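PDB 6WON: YohF from Salmonella typhimurium, which is probably an NAD(P)-dependent oxidoreductase of the short-chain dehydrogenase/reductase family, thought to act on acetoin. Local coordinates for residues Arg126-Ile129 against Lys130-Glu133. Numbering follows the deposited sequence.
Sequences RHMI and KQGE
His127 and Gln131 sit one turn apart at the C-terminal end of helix 103-131, where this helix of the Rossmann-type fold runs out before strand 135-140 of the central parallel sheet. Their side chains lie alongside each other on the face turned to helix 71-80 and the loop after it. Gln131 turns back along the preceding turn, bent at chi2 (149°), which lays its amide carbon CD 3.2 Å from His127 O. OE1 lies off the edge of the imidazole, near the ring plane, and its nearest His127 side-chain atom is CB, at 3.6 Å. A water in the plane of that ring spans the gap, lying 2.5 Å from His127 ND1 and donating a hydrogen bond to Gln131 OE1. The far ring nitrogen, NE2, is hydrogen-bonded to Glu74, so both nitrogens of the imidazole have partners and its rotation is fixed. Gln131 NE2 is likewise held by two acceptors, through hydrogen bonds to Val83 O and to a second water.

Beneath these side chains consecutive helical bonds run from Lys130 N to Arg126 O, from Gln131 N to His127 O at 2.8 Å, and from Gly132 N to Met128 O at 3.1 Å. Gly132, whose N also bonds weakly to Ile129 O, leaves the helix with positive phi (74°). On another side, Arg126 NH2 hydrogen-bonds Ile99 O of the second subunit, and the Ile129 side chain packs on that same residue. The second water closes the helix end, donating to Met128 O at 2.6 Å while accepting from Gln131 NE2 and Glu133 N.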
# COMPACT_ATOMS: atom_id res chain seq x y z
N ARG B 126 -8.06 -28.43 -4.30
CA ARG B 126 -8.41 -29.57 -5.16
C ARG B 126 -9.74 -30.18 -4.76
O ARG B 126 -10.55 -30.55 -5.62
CB ARG B 126 -7.30 -30.63 -5.11
CG ARG B 126 -6.11 -30.34 -6.02
CD ARG B 126 -4.88 -31.14 -5.58
NE ARG B 126 -3.64 -30.60 -6.14
CZ ARG B 126 -2.42 -30.79 -5.62
NH1 ARG B 126 -2.26 -31.51 -4.51
NH2 ARG B 126 -1.36 -30.25 -6.21
N HIS B 127 -9.99 -30.31 -3.45
CA HIS B 127 -11.26 -30.89 -3.02
C HIS B 127 -12.41 -29.93 -3.29
O HIS B 127 -13.50 -30.36 -3.69
CB HIS B 127 -11.21 -31.25 -1.54
CG HIS B 127 -10.48 -32.53 -1.27
ND1 HIS B 127 -11.12 -33.75 -1.17
CD2 HIS B 127 -9.16 -32.78 -1.10
CE1 HIS B 127 -10.22 -34.70 -0.95
NE2 HIS B 127 -9.02 -34.13 -0.89
N MET B 128 -12.19 -28.63 -3.08
CA MET B 128 -13.24 -27.64 -3.31
C MET B 128 -13.65 -27.62 -4.77
O MET B 128 -14.84 -27.48 -5.09
CB MET B 128 -12.76 -26.25 -2.88
CG MET B 128 -12.61 -26.09 -1.37
SD MET B 128 -11.76 -24.56 -1.02
CE MET B 128 -11.72 -24.60 0.79
N ILE B 129 -12.68 -27.73 -5.68
CA ILE B 129 -12.98 -27.74 -7.10
C ILE B 129 -13.79 -28.98 -7.45
O ILE B 129 -14.85 -28.89 -8.09
CB ILE B 129 -11.69 -27.67 -7.93
CG1 ILE B 129 -11.05 -26.29 -7.77
CG2 ILE B 129 -11.98 -28.02 -9.38
CD1 ILE B 129 -9.59 -26.25 -8.19
N LYS B 130 -13.31 -30.15 -7.01
CA LYS B 130 -14.02 -31.40 -7.26
C LYS B 130 -15.43 -31.37 -6.68
O LYS B 130 -16.38 -31.83 -7.33
CB LYS B 130 -13.22 -32.57 -6.67
CG LYS B 130 -13.65 -33.91 -7.23
CD LYS B 130 -13.10 -35.09 -6.44
CE LYS B 130 -13.89 -36.36 -6.76
NZ LYS B 130 -14.28 -37.10 -5.52
N GLN B 131 -15.59 -30.85 -5.46
CA GLN B 131 -16.92 -30.76 -4.85
C GLN B 131 -17.86 -29.88 -5.67
O GLN B 131 -19.07 -30.10 -5.67
CB GLN B 131 -16.83 -30.22 -3.42
CG GLN B 131 -16.29 -31.22 -2.40
CD GLN B 131 -15.54 -30.53 -1.28
OE1 GLN B 131 -14.73 -31.14 -0.60
NE2 GLN B 131 -15.81 -29.23 -1.09
N GLY B 132 -17.31 -28.86 -6.34
CA GLY B 132 -18.11 -28.01 -7.20
C GLY B 132 -19.04 -27.05 -6.50
O GLY B 132 -19.94 -26.50 -7.14
N GLU B 133 -18.83 -26.80 -5.21
CA GLU B 133 -19.71 -25.93 -4.43
C GLU B 133 -18.97 -24.71 -3.89
O GLU B 133 -19.45 -24.07 -2.94
CB GLU B 133 -20.35 -26.71 -3.28
CG GLU B 133 -21.43 -27.69 -3.73
CD GLU B 133 -21.86 -28.64 -2.63
OE1 GLU B 133 -22.00 -28.18 -1.48
OE2 GLU B 133 -22.06 -29.84 -2.92
O HOH W 1 -13.62 -33.53 -1.44
O HOH W 2 -16.58 -27.05 -3.19